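Local coordinates for mandelate racemase/muconate lactonizing protein (Paenibacillus sp., PDB 3V5C), which probably catalyses the magnesium-dependent dehydration of galacturonate, as a member of the enolase superfamily, at residues 300-305 with 328-333; 284-289 with 310-315; 124-129 with 324-329; 48-53 with 97-102. The protein carries 1 engineered substitution. All blocks are in the same frame, centred on the assembly; numbering follows the deposited sequence.

Contact 1: 300-305 with 328-333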
loop_
_atom_site.group_PDB
_atom_site.type_symbol
_atom_site.label_atom_id
_atom_site.label_comp_id
_atom_site.label_asym_id
_atom_site.label_seq_id
_atom_site.Cartn_x
_atom_site.Cartn_y
_atom_site.Cartn_z
ATOM N N LYS A 300 15.148 -4.202 -8.829
ATOM C CA LYS A 300 16.091 -3.107 -8.976
ATOM C C LYS A 300 16.472 -2.483 -7.630
ATOM O O LYS A 300 17.653 -2.253 -7.347
ATOM C CB LYS A 300 15.559 -2.038 -9.938
ATOM C CG LYS A 300 16.450 -0.811 -10.014
ATOM C CD LYS A 300 15.945 0.217 -11.011
ATOM C CE LYS A 300 16.975 1.334 -11.184
ATOM N NZ LYS A 300 16.575 2.286 -12.257
ATOM N N LEU A 301 15.483 -2.207 -6.788
ATOM C CA LEU A 301 15.790 -1.602 -5.500
ATOM C C LEU A 301 16.616 -2.554 -4.644
ATOM O O LEU A 301 17.590 -2.131 -4.010
ATOM C CB LEU A 301 14.514 -1.190 -4.779
ATOM C CG LEU A 301 13.654 -0.186 -5.543
ATOM C CD1 LEU A 301 12.412 0.189 -4.733
ATOM C CD2 LEU A 301 14.466 1.062 -5.890
ATOM N N ASP A 302 16.253 -3.841 -4.634
ATOM C CA ASP A 302 17.042 -4.819 -3.866
ATOM C C ASP A 302 18.510 -4.779 -4.310
ATOM O O ASP A 302 19.431 -4.876 -3.480
ATOM C CB ASP A 302 16.525 -6.249 -4.078
ATOM C CG ASP A 302 15.206 -6.552 -3.349
ATOM O OD1 ASP A 302 14.821 -5.846 -2.396
ATOM O OD2 ASP A 302 14.554 -7.546 -3.757
ATOM N N ALA A 303 18.713 -4.645 -5.619
ATOM C CA ALA A 303 20.058 -4.676 -6.212
ATOM C C ALA A 303 20.931 -3.522 -5.722
ATOM O O ALA A 303 22.169 -3.596 -5.744
ATOM C CB ALA A 303 19.952 -4.688 -7.739
ATOM N N HIS A 304 20.267 -2.463 -5.277
ATOM C CA HIS A 304 20.935 -1.272 -4.749
ATOM C C HIS A 304 20.929 -1.190 -3.229
ATOM O O HIS A 304 21.449 -0.229 -2.662
ATOM C CB HIS A 304 20.307 -0.011 -5.345
ATOM C CG HIS A 304 20.725 0.255 -6.756
ATOM N ND1 HIS A 304 19.993 -0.167 -7.845
ATOM C CD2 HIS A 304 21.811 0.893 -7.256
ATOM C CE1 HIS A 304 20.608 0.202 -8.956
ATOM N NE2 HIS A 304 21.714 0.842 -8.625
ATOM N N GLY A 305 20.339 -2.192 -2.579
ATOM C CA GLY A 305 20.229 -2.225 -1.135
ATOM C C GLY A 305 19.171 -1.250 -0.653
ATOM O O GLY A 305 19.172 -0.846 0.515
ATOM N N ALA A 328 8.187 -11.488 -3.327
ATOM C CA ALA A 328 9.027 -11.279 -4.512
ATOM C C ALA A 328 10.100 -10.196 -4.318
ATOM O O ALA A 328 10.867 -9.913 -5.243
ATOM C CB ALA A 328 8.151 -10.932 -5.711
ATOM N N VAL A 329 10.139 -9.581 -3.137
ATOM C CA VAL A 329 11.054 -8.468 -2.888
ATOM C C VAL A 329 11.803 -8.723 -1.595
ATOM O O VAL A 329 11.185 -8.981 -0.557
ATOM C CB VAL A 329 10.272 -7.153 -2.782
ATOM C CG1 VAL A 329 11.213 -5.978 -2.515
ATOM C CG2 VAL A 329 9.454 -6.909 -4.042
ATOM N N ARG A 330 13.128 -8.693 -1.658
ATOM C CA ARG A 330 13.932 -9.005 -0.494
ATOM C C ARG A 330 13.748 -7.943 0.593
ATOM O O ARG A 330 13.438 -8.265 1.742
ATOM C CB ARG A 330 15.421 -9.148 -0.840
ATOM C CG ARG A 330 16.256 -9.491 0.401
ATOM C CD ARG A 330 17.728 -9.768 0.100
ATOM N NE ARG A 330 18.430 -8.564 -0.340
ATOM C CZ ARG A 330 18.793 -8.327 -1.602
ATOM N NH1 ARG A 330 18.533 -9.213 -2.551
ATOM N NH2 ARG A 330 19.425 -7.207 -1.911
ATOM N N ASN A 331 13.956 -6.682 0.223
ATOM C CA ASN A 331 13.933 -5.603 1.199
ATOM C C ASN A 331 12.528 -4.998 1.353
ATOM O O ASN A 331 12.358 -3.796 1.351
ATOM C CB ASN A 331 14.946 -4.517 0.816
ATOM C CG ASN A 331 16.393 -4.995 0.899
ATOM O OD1 ASN A 331 16.720 -5.939 1.610
ATOM N ND2 ASN A 331 17.275 -4.312 0.169
ATOM N N PHE A 332 11.531 -5.852 1.518
ATOM C CA PHE A 332 10.153 -5.402 1.679
ATOM C C PHE A 332 9.980 -4.987 3.133
ATOM O O PHE A 332 10.272 -5.768 4.051
ATOM C CB PHE A 332 9.171 -6.544 1.354
ATOM C CG PHE A 332 7.743 -6.117 1.378
ATOM C CD1 PHE A 332 7.021 -6.145 2.562
ATOM C CD2 PHE A 332 7.125 -5.673 0.226
ATOM C CE1 PHE A 332 5.705 -5.730 2.589
ATOM C CE2 PHE A 332 5.804 -5.268 0.247
ATOM C CZ PHE A 332 5.097 -5.313 1.437
ATOM N N GLU A 333 9.500 -3.763 3.343
ATOM C CA GLU A 333 9.399 -3.200 4.686
ATOM C C GLU A 333 8.096 -3.561 5.416
ATOM O O GLU A 333 8.128 -4.234 6.449
ATOM C CB GLU A 333 9.560 -1.668 4.605
ATOM C CG GLU A 333 10.964 -1.240 4.257
ATOM C CD GLU A 333 11.914 -1.385 5.417
ATOM O OE1 GLU A 333 11.576 -0.941 6.538
ATOM O OE2 GLU A 333 12.997 -1.948 5.209
#
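Asp302, in the last turn of helix 291-303, receives two successive backbone N-H groups, those of Arg330 and Asn331, on its carboxylate. Arg330 N gives to Asp302 OD2 at 2.8 Å, on the syn side and somewhat out of the carboxylate plane. Asn331 N gives to Asp302 OD1 at 2.9 Å from above that plane, nearly straight (166° at the hydrogen). Carbon closes in: Arg330 CB stands 3.4 Å from Asp302 OD2, and Val329 CG1 is 3.6 Å from Asp302 OD1. Asp302 and Val329 are buried here, and the carboxylate is closely packed.

The outer side, with exposed Arg330 and Gly305, is looser. Arg330 bends at its third torsion (chi3 68°), and one face of its guanidinium lies over Asp302 CB. Its NH1 stays 4.5 Å from Asp302 OD2, well out of the guanidinium plane, so the two charges are merely neighbours. Asn331 ND2 passes 3.7 Å from Gly305 C and is hydrogen-bonded to Leu306 O; Gly305, with positive phi, ends the helix in a Schellman motif. An alanine in place of Asp302 would probably strand the N-H groups of Arg330 and Asn331 and let the loop before strand 335-337 shift. The join is thus one carboxylate accepting from two successive peptide N-H groups, whose dipoles, with the nearby arginine, would tend to stabilise its negative charge.

Contact 2: 284-289 with 310-315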
loop_
_atom_site.group_PDB
_atom_site.type_symbol
_atom_site.label_atom_id
_atom_site.label_comp_id
_atom_site.label_asym_id
_atom_site.label_seq_id
_atom_site.Cartn_x
_atom_site.Cartn_y
_atom_site.Cartn_z
ATOM N N TYR A 284 6.181 3.907 -4.192
ATOM C CA TYR A 284 5.222 3.832 -5.289
ATOM C C TYR A 284 4.010 2.998 -4.896
ATOM O O TYR A 284 4.105 2.020 -4.167
ATOM C CB TYR A 284 5.880 3.292 -6.569
ATOM C CG TYR A 284 7.066 4.124 -6.950
ATOM C CD1 TYR A 284 6.903 5.250 -7.728
ATOM C CD2 TYR A 284 8.338 3.818 -6.480
ATOM C CE1 TYR A 284 7.991 6.056 -8.062
ATOM C CE2 TYR A 284 9.432 4.613 -6.800
ATOM C CZ TYR A 284 9.247 5.725 -7.583
ATOM O OH TYR A 284 10.343 6.502 -7.908
ATOM N N ASP A 285 2.852 3.423 -5.377
ATOM C CA ASP A 285 1.579 2.830 -4.971
ATOM C C ASP A 285 1.374 1.422 -5.563
ATOM O O ASP A 285 1.800 1.129 -6.690
ATOM C CB ASP A 285 0.452 3.793 -5.382
ATOM C CG ASP A 285 -0.943 3.311 -4.987
ATOM O OD1 ASP A 285 -1.381 3.623 -3.855
ATOM O OD2 ASP A 285 -1.634 2.704 -5.838
ATOM N N ILE A 286 0.724 0.570 -4.774
ATOM C CA ILE A 286 0.501 -0.844 -5.095
ATOM C C ILE A 286 -0.497 -1.070 -6.241
ATOM O O ILE A 286 -0.507 -2.141 -6.860
ATOM C CB ILE A 286 0.077 -1.606 -3.819
ATOM C CG1 ILE A 286 0.034 -3.109 -4.057
ATOM C CG2 ILE A 286 -1.287 -1.109 -3.324
ATOM C CD1 ILE A 286 1.365 -3.715 -4.428
ATOM N N ILE A 287 -1.341 -0.079 -6.513
ATOM C CA ILE A 287 -2.305 -0.140 -7.611
ATOM C C ILE A 287 -1.751 0.579 -8.857
ATOM O O ILE A 287 -1.828 0.064 -9.975
ATOM C CB ILE A 287 -3.654 0.495 -7.229
ATOM C CG1 ILE A 287 -4.195 -0.070 -5.913
ATOM C CG2 ILE A 287 -4.682 0.312 -8.356
ATOM C CD1 ILE A 287 -4.459 -1.553 -5.939
ATOM N N TRP A 288 -1.203 1.777 -8.660
ATOM C CA TRP A 288 -0.581 2.526 -9.751
ATOM C C TRP A 288 0.797 2.992 -9.280
ATOM O O TRP A 288 0.886 3.890 -8.446
ATOM C CB TRP A 288 -1.451 3.724 -10.137
ATOM C CG TRP A 288 -0.831 4.591 -11.177
ATOM C CD1 TRP A 288 -0.829 4.376 -12.528
ATOM C CD2 TRP A 288 -0.089 5.804 -10.961
ATOM N NE1 TRP A 288 -0.152 5.393 -13.167
ATOM C CE2 TRP A 288 0.319 6.275 -12.228
ATOM C CE3 TRP A 288 0.266 6.539 -9.819
ATOM C CZ2 TRP A 288 1.064 7.450 -12.386
ATOM C CZ3 TRP A 288 1.007 7.707 -9.979
ATOM C CH2 TRP A 288 1.398 8.147 -11.252
ATOM N N PRO A 289 1.877 2.417 -9.826
ATOM C CA PRO A 289 1.982 1.653 -11.072
ATOM C C PRO A 289 1.632 0.166 -10.992
ATOM O O PRO A 289 1.575 -0.472 -12.048
ATOM C CB PRO A 289 3.456 1.800 -11.433
ATOM C CG PRO A 289 4.140 1.850 -10.087
ATOM C CD PRO A 289 3.208 2.687 -9.242
ATOM N N PRO A 310 5.463 -0.271 -0.537
ATOM C CA PRO A 310 4.422 0.179 -1.460
ATOM C C PRO A 310 3.339 0.961 -0.757
ATOM O O PRO A 310 2.811 0.530 0.278
ATOM C CB PRO A 310 3.843 -1.129 -2.000
ATOM C CG PRO A 310 4.979 -2.094 -1.889
ATOM C CD PRO A 310 5.678 -1.725 -0.606
ATOM N N HIS A 311 3.012 2.124 -1.302
ATOM C CA HIS A 311 1.929 2.908 -0.741
ATOM C C HIS A 311 0.593 2.216 -0.965
ATOM O O HIS A 311 0.326 1.618 -2.018
ATOM C CB HIS A 311 1.918 4.310 -1.366
ATOM C CG HIS A 311 0.711 5.119 -1.017
ATOM N ND1 HIS A 311 -0.470 5.042 -1.720
ATOM C CD2 HIS A 311 0.502 6.024 -0.029
ATOM C CE1 HIS A 311 -1.353 5.869 -1.189
ATOM N NE2 HIS A 311 -0.790 6.474 -0.161
ATOM N N CYS A 312 -0.263 2.287 0.036
ATOM C CA CYS A 312 -1.623 1.842 -0.146
ATOM C C CYS A 312 -2.496 2.664 0.767
ATOM O O CYS A 312 -2.374 2.595 1.984
ATOM C CB CYS A 312 -1.778 0.358 0.182
ATOM S SG CYS A 312 -3.456 -0.196 -0.143
ATOM N N TYR A 313 -3.367 3.449 0.159
ATOM C CA TYR A 313 -4.388 4.176 0.884
ATOM C C TYR A 313 -5.452 4.547 -0.112
ATOM O O TYR A 313 -5.141 4.962 -1.233
ATOM C CB TYR A 313 -3.860 5.418 1.595
ATOM C CG TYR A 313 -4.834 5.885 2.661
ATOM C CD1 TYR A 313 -4.847 5.302 3.917
ATOM C CD2 TYR A 313 -5.786 6.861 2.378
ATOM C CE1 TYR A 313 -5.748 5.723 4.895
ATOM C CE2 TYR A 313 -6.712 7.280 3.345
ATOM C CZ TYR A 313 -6.684 6.705 4.594
ATOM O OH TYR A 313 -7.585 7.101 5.568
ATOM N N GLY A 314 -6.706 4.391 0.292
ATOM C CA GLY A 314 -7.827 4.670 -0.588
ATOM C C GLY A 314 -8.296 3.442 -1.338
ATOM O O GLY A 314 -9.304 3.483 -2.033
ATOM N N ASN A 315 -7.577 2.342 -1.174
ATOM C CA ASN A 315 -7.972 1.110 -1.843
ATOM C C ASN A 315 -7.667 -0.107 -0.982
ATOM O O ASN A 315 -6.502 -0.530 -0.837
ATOM C CB ASN A 315 -7.286 1.008 -3.212
ATOM C CG ASN A 315 -7.821 -0.126 -4.044
ATOM O OD1 ASN A 315 -8.177 -1.196 -3.524
ATOM N ND2 ASN A 315 -7.877 0.090 -5.363
HETATM O O HOH W 1 -3.671 2.517 -2.781
#
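Asp285 OD1 meets the edge of the His311 ring: His311 ND1 gives to Asp285 OD1 at 2.7 Å, with that oxygen in the ring plane and using its anti lone pair, while the carboxylate is turned 44° from the ring. Asp285 OD1 also takes a hydrogen from a water at 2.8 Å, and this water in turn accepts from Tyr313 N at 3.1 Å. The other oxygen serves its own loop. Asp285 OD2 accepts from Ile287 N at 2.9 Å, an Asx turn, and from Trp288 N at 3.0 Å through its anti lone pair. The carboxylate is thus gripped at both oxygens. An alanine at Asp285 would probably leave His311 ND1 without its acceptor and its ring freer to turn, and the N-H groups of Ile287 and Trp288 without their mate.

The backbones form a single bridge. Ile286 N gives to His311 O at 3.0 Å, and His311 N to Tyr284 O at 3.1 Å, an oxygen that Trp294 NE1 also reaches. Farther along the two loops, Ile287 CG1 packs on Asn315 ND2 at 3.7 Å. The loops follow parallel barrel strands 281-282 and 307-308, a placement that recalls the histidine-aspartate pair at the ends of the seventh and sixth strands in mandelate racemase. Helix 317-325 packs on Ile286 through Ala321, Ser322 and Leu325, while helix 291-303 meets Tyr284 and Pro310 through Leu297 and Trp294.

Contact 3: 124-129 with 324-329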
loop_
_atom_site.group_PDB
_atom_site.type_symbol
_atom_site.label_atom_id
_atom_site.label_comp_id
_atom_site.label_asym_id
_atom_site.label_seq_id
_atom_site.Cartn_x
_atom_site.Cartn_y
_atom_site.Cartn_z
ATOM N N ALA A 124 5.935 -23.018 4.048
ATOM C CA ALA A 124 6.020 -22.074 5.155
ATOM C C ALA A 124 4.948 -21.002 4.988
ATOM O O ALA A 124 4.674 -20.548 3.873
ATOM C CB ALA A 124 7.406 -21.443 5.233
ATOM N N SER A 125 4.333 -20.613 6.099
ATOM C CA SER A 125 3.329 -19.557 6.069
ATOM C C SER A 125 3.973 -18.216 5.759
ATOM O O SER A 125 5.096 -17.940 6.206
ATOM C CB SER A 125 2.585 -19.475 7.404
ATOM O OG SER A 125 1.781 -20.623 7.595
ATOM N N LEU A 126 3.249 -17.388 5.006
ATOM C CA LEU A 126 3.680 -16.032 4.705
ATOM C C LEU A 126 3.142 -15.073 5.752
ATOM O O LEU A 126 1.937 -14.844 5.843
ATOM C CB LEU A 126 3.217 -15.589 3.316
ATOM C CG LEU A 126 3.779 -14.222 2.910
ATOM C CD1 LEU A 126 5.295 -14.198 3.057
ATOM C CD2 LEU A 126 3.364 -13.861 1.506
ATOM N N VAL A 127 4.056 -14.522 6.533
ATOM C CA VAL A 127 3.715 -13.570 7.588
ATOM C C VAL A 127 4.528 -12.310 7.304
ATOM O O VAL A 127 5.744 -12.375 7.181
ATOM C CB VAL A 127 4.073 -14.147 8.994
ATOM C CG1 VAL A 127 3.721 -13.166 10.100
ATOM C CG2 VAL A 127 3.357 -15.492 9.224
ATOM N N VAL A 128 3.852 -11.167 7.198
ATOM C CA VAL A 128 4.474 -9.956 6.676
ATOM C C VAL A 128 4.276 -8.802 7.660
ATOM O O VAL A 128 3.172 -8.587 8.140
ATOM C CB VAL A 128 3.821 -9.570 5.312
ATOM C CG1 VAL A 128 4.576 -8.464 4.623
ATOM C CG2 VAL A 128 3.745 -10.781 4.387
ATOM N N PRO A 129 5.345 -8.056 7.964
ATOM C CA PRO A 129 5.143 -6.901 8.850
ATOM C C PRO A 129 4.111 -5.923 8.294
ATOM O O PRO A 129 4.046 -5.716 7.091
ATOM C CB PRO A 129 6.523 -6.233 8.875
ATOM C CG PRO A 129 7.477 -7.351 8.545
ATOM C CD PRO A 129 6.749 -8.200 7.547
ATOM N N HIS A 324 1.088 -10.213 -0.665
ATOM C CA HIS A 324 1.638 -11.183 -1.611
ATOM C C HIS A 324 2.903 -10.686 -2.308
ATOM O O HIS A 324 3.824 -11.463 -2.553
ATOM C CB HIS A 324 0.590 -11.568 -2.662
ATOM C CG HIS A 324 -0.477 -12.474 -2.143
ATOM N ND1 HIS A 324 -0.517 -13.823 -2.439
ATOM C CD2 HIS A 324 -1.538 -12.228 -1.341
ATOM C CE1 HIS A 324 -1.569 -14.363 -1.848
ATOM N NE2 HIS A 324 -2.204 -13.419 -1.175
ATOM N N LEU A 325 2.962 -9.390 -2.613
ATOM C CA LEU A 325 4.128 -8.841 -3.299
ATOM C C LEU A 325 5.391 -9.072 -2.486
ATOM O O LEU A 325 6.480 -9.251 -3.033
ATOM C CB LEU A 325 3.959 -7.336 -3.499
ATOM C CG LEU A 325 5.144 -6.579 -4.102
ATOM C CD1 LEU A 325 5.418 -7.074 -5.516
ATOM C CD2 LEU A 325 4.872 -5.072 -4.102
ATOM N N SER A 326 5.246 -9.035 -1.166
ATOM C CA SER A 326 6.396 -9.157 -0.284
ATOM C C SER A 326 7.231 -10.393 -0.569
ATOM O O SER A 326 8.434 -10.370 -0.325
ATOM C CB SER A 326 5.975 -9.114 1.185
ATOM O OG SER A 326 5.392 -10.339 1.563
ATOM N N ALA A 327 6.614 -11.459 -1.087
ATOM C CA ALA A 327 7.368 -12.682 -1.360
ATOM C C ALA A 327 8.348 -12.538 -2.522
ATOM O O ALA A 327 9.238 -13.378 -2.681
ATOM C CB ALA A 327 6.427 -13.875 -1.595
ATOM N N ALA A 328 8.187 -11.488 -3.327
ATOM C CA ALA A 328 9.027 -11.279 -4.512
ATOM C C ALA A 328 10.100 -10.196 -4.318
ATOM O O ALA A 328 10.867 -9.913 -5.243
ATOM C CB ALA A 328 8.151 -10.932 -5.711
ATOM N N VAL A 329 10.139 -9.581 -3.137
ATOM C CA VAL A 329 11.054 -8.468 -2.888
ATOM C C VAL A 329 11.803 -8.723 -1.595
ATOM O O VAL A 329 11.185 -8.981 -0.557
ATOM C CB VAL A 329 10.272 -7.153 -2.782
ATOM C CG1 VAL A 329 11.213 -5.978 -2.515
ATOM C CG2 VAL A 329 9.454 -6.909 -4.042
#
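Van der Waals contact of Val128 and Leu126 with Ser326 and Ala327 makes up this junction. Both methyls of Val128 bear on the serine: CG2 of Val128 comes to 3.3 Å from Ser326 OG, and CG1 of Val128 lies 3.8 Å from Ser326 CB. Leu126 reaches across with its branch end. Its CG is anti to the backbone N (chi1 -174°); beyond it, CD2 of Leu126 lies 4.1 Å from Ser326 OG and 4.4 Å from Ala327 CB, a looser fit than that of the valine.

The one side-chain polar group at the contact is satisfied on its own side of it. Ser326 OG sits between the backbone N and the carbonyl carbon (chi1 76°) and is hydrogen-bonded to Gly323 O, one turn back, so the methyl groups meet a hydroxyl already engaged. The backbones stay well apart, with Val128 CA 7.3 Å from Ser326 CA.

Phe332 touches both Val128 and Ser326, and Tyr112 of helix 111-115 lies against Leu126 and Ala327. Strand 126-135 pairs in parallel with strand 335-337, which follows helix 317-325 in the chain. Side chains from alternate strand positions, Leu126 and Val128, thus face the C-terminal end of the helix that leads to the neighbouring strand: the strand-to-helix layering of the modified TIM barrel, (beta/alpha)7-beta, of the enolase superfamily, here at the seam where its first and last parallel strands meet.

Contact 4: 48-53 with 97-102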
loop_
_atom_site.group_PDB
_atom_site.type_symbol
_atom_site.label_atom_id
_atom_site.label_comp_id
_atom_site.label_asym_id
_atom_site.label_seq_id
_atom_site.Cartn_x
_atom_site.Cartn_y
_atom_site.Cartn_z
ATOM N N ALA A 48 -12.535 -5.938 -11.270
ATOM C CA ALA A 48 -12.920 -6.672 -12.465
ATOM C C ALA A 48 -12.933 -8.163 -12.171
ATOM O O ALA A 48 -12.148 -8.671 -11.369
ATOM C CB ALA A 48 -11.972 -6.375 -13.625
ATOM N N ARG A 49 -13.824 -8.863 -12.858
ATOM C CA ARG A 49 -13.899 -10.303 -12.832
ATOM C C ARG A 49 -13.567 -10.771 -14.256
ATOM O O ARG A 49 -14.238 -10.376 -15.212
ATOM C CB ARG A 49 -15.318 -10.724 -12.438
ATOM C CG ARG A 49 -15.592 -12.223 -12.461
ATOM C CD ARG A 49 -16.896 -12.533 -11.697
ATOM N NE ARG A 49 -18.108 -12.152 -12.427
ATOM C CZ ARG A 49 -19.316 -12.035 -11.868
ATOM N NH1 ARG A 49 -20.366 -11.717 -12.614
ATOM N NH2 ARG A 49 -19.477 -12.232 -10.564
ATOM N N ILE A 50 -12.516 -11.564 -14.405
ATOM C CA ILE A 50 -12.151 -12.069 -15.734
ATOM C C ILE A 50 -12.474 -13.556 -15.809
ATOM O O ILE A 50 -12.317 -14.287 -14.832
ATOM C CB ILE A 50 -10.651 -11.801 -16.050
ATOM C CG1 ILE A 50 -10.330 -12.033 -17.534
ATOM C CG2 ILE A 50 -9.718 -12.628 -15.137
ATOM C CD1 ILE A 50 -8.947 -11.499 -17.943
ATOM N N THR A 51 -12.932 -14.017 -16.971
ATOM C CA THR A 51 -13.179 -15.444 -17.148
ATOM C C THR A 51 -12.279 -15.932 -18.268
ATOM O O THR A 51 -12.319 -15.390 -19.370
ATOM C CB THR A 51 -14.637 -15.715 -17.545
ATOM O OG1 THR A 51 -15.532 -15.173 -16.557
ATOM C CG2 THR A 51 -14.872 -17.221 -17.668
ATOM N N ILE A 52 -11.464 -16.934 -17.963
ATOM C CA ILE A 52 -10.547 -17.540 -18.924
ATOM C C ILE A 52 -10.749 -19.040 -18.823
ATOM O O ILE A 52 -10.740 -19.601 -17.725
ATOM C CB ILE A 52 -9.076 -17.198 -18.604
ATOM C CG1 ILE A 52 -8.819 -15.697 -18.742
ATOM C CG2 ILE A 52 -8.117 -18.012 -19.509
ATOM C CD1 ILE A 52 -7.545 -15.239 -18.030
ATOM N N ASP A 53 -10.956 -19.687 -19.969
ATOM C CA ASP A 53 -11.156 -21.134 -19.991
ATOM C C ASP A 53 -12.145 -21.589 -18.910
ATOM O O ASP A 53 -11.868 -22.526 -18.161
ATOM C CB ASP A 53 -9.812 -21.852 -19.807
ATOM C CG ASP A 53 -9.906 -23.343 -20.077
ATOM O OD1 ASP A 53 -10.626 -23.707 -21.025
ATOM O OD2 ASP A 53 -9.280 -24.134 -19.344
ATOM N N TYR A 97 -4.380 -7.837 -11.699
ATOM C CA TYR A 97 -4.887 -8.465 -10.495
ATOM C C TYR A 97 -5.872 -9.597 -10.790
ATOM O O TYR A 97 -5.687 -10.707 -10.306
ATOM C CB TYR A 97 -5.420 -7.428 -9.481
ATOM C CG TYR A 97 -4.304 -6.664 -8.788
ATOM C CD1 TYR A 97 -3.416 -7.325 -7.938
ATOM C CD2 TYR A 97 -4.106 -5.294 -8.992
ATOM C CE1 TYR A 97 -2.387 -6.681 -7.292
ATOM C CE2 TYR A 97 -3.069 -4.627 -8.326
ATOM C CZ TYR A 97 -2.203 -5.342 -7.491
ATOM O OH TYR A 97 -1.173 -4.722 -6.813
ATOM N N PRO A 98 -6.917 -9.332 -11.590
ATOM C CA PRO A 98 -7.752 -10.485 -11.969
ATOM C C PRO A 98 -6.953 -11.622 -12.642
ATOM O O PRO A 98 -7.285 -12.792 -12.435
ATOM C CB PRO A 98 -8.762 -9.891 -12.964
ATOM C CG PRO A 98 -8.736 -8.386 -12.707
ATOM C CD PRO A 98 -7.370 -8.057 -12.183
ATOM N N VAL A 99 -5.944 -11.303 -13.449
ATOM C CA VAL A 99 -5.172 -12.366 -14.100
ATOM C C VAL A 99 -4.327 -13.158 -13.103
ATOM O O VAL A 99 -4.279 -14.401 -13.139
ATOM C CB VAL A 99 -4.302 -11.805 -15.254
ATOM C CG1 VAL A 99 -3.218 -12.795 -15.646
ATOM C CG2 VAL A 99 -5.197 -11.500 -16.441
ATOM N N LEU A 100 -3.685 -12.461 -12.182
ATOM C CA LEU A 100 -2.912 -13.164 -11.170
ATOM C C LEU A 100 -3.826 -14.019 -10.288
ATOM O O LEU A 100 -3.468 -15.134 -9.905
ATOM C CB LEU A 100 -2.079 -12.176 -10.341
ATOM C CG LEU A 100 -0.865 -11.607 -11.073
ATOM C CD1 LEU A 100 -0.316 -10.419 -10.309
ATOM C CD2 LEU A 100 0.209 -12.664 -11.229
ATOM N N ASP A 101 -4.998 -13.498 -9.935
ATOM C CA ASP A 101 -5.932 -14.276 -9.132
ATOM C C ASP A 101 -6.351 -15.509 -9.920
ATOM O O ASP A 101 -6.435 -16.605 -9.373
ATOM C CB ASP A 101 -7.167 -13.448 -8.792
ATOM C CG ASP A 101 -8.078 -14.152 -7.793
ATOM O OD1 ASP A 101 -7.564 -14.645 -6.779
ATOM O OD2 ASP A 101 -9.291 -14.225 -8.031
ATOM N N TRP A 102 -6.604 -15.311 -11.211
ATOM C CA TRP A 102 -7.047 -16.399 -12.085
ATOM C C TRP A 102 -5.996 -17.504 -12.089
ATOM O O TRP A 102 -6.334 -18.678 -11.908
ATOM C CB TRP A 102 -7.328 -15.913 -13.511
ATOM C CG TRP A 102 -7.903 -17.013 -14.365
ATOM C CD1 TRP A 102 -9.216 -17.260 -14.590
ATOM C CD2 TRP A 102 -7.168 -18.016 -15.080
ATOM N NE1 TRP A 102 -9.359 -18.370 -15.407
ATOM C CE2 TRP A 102 -8.112 -18.847 -15.717
ATOM C CE3 TRP A 102 -5.804 -18.287 -15.247
ATOM C CZ2 TRP A 102 -7.732 -19.929 -16.527
ATOM C CZ3 TRP A 102 -5.425 -19.368 -16.039
ATOM C CH2 TRP A 102 -6.391 -20.177 -16.664
#
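Strand 42-52 of an antiparallel sheet carries helix 92-107 on one face, an alpha-plus-beta layer consistent with the N-terminal capping domain of the enolase superfamily; Ala48, Ile50 and Ile52 meet Pro98, Val99 and Trp102. The axes of strand 48-52 and helix 97-102 pass 8.0 Å apart with a crossing angle of -49°. Pro98 comes in at about a right angle to Ile50, its CB 3.6 Å from Ile50 CG2, while CG of Pro98 touches Ala48 CB at 3.9 Å. Val99 adds a methyl from the next position, CG2 at 4.0 Å from Ile50 CD1.

Trp102, one turn after Pro98, holds its indole against the end of the strand. Its CG, anti to the backbone N (chi1 -175°), carries the indole out from the helix to the strand. Ile52 CB lies over one face of the indole, 3.7 Å from the centroid of the five-membered ring, a CH-pi contact offset toward the rim, and Ile52 CG2 continues over the benzo part, 3.6 Å from Trp102 CZ2. Trp102 NE1 makes a bent, weak hydrogen bond to Ile52 O (3.0 Å, 129° at the hydrogen) and a second weak one to Gln55 O, just beyond the turn. Trp12 also meets the indole. Asp53, at that turn, is tied by a salt bridge to Arg106 of the same helix. The interface is therefore chiefly aliphatic carbon against proline and indole, and its indole N-H is divided between two carbonyl oxygens, Ile52 O and Gln55 O, in weak bonds.

How the contacts relate
From the N terminus, contact 4 comes first, closing the loop from strand 42-52 to helix 92-107 before any other contact opens. Contact 3 then opens at strand 126-135 and spans almost 200 residues to the end of helix 317-325. Contact 2 is nested inside that loop. Contacts 1 and 2 cross, their segments alternating along the chain, and contact 1 ends on the stretch that contact 3 shares, at Ala328 and Val329. Phe332 joins contact 1 to Pro310 of contact 2 and to Val128 and Ser326 of contact 3. Tyr97 OH, probably hydrogen-bonded to Ile286 O, links the helix of contact 4 to the barrel loops of contact 2.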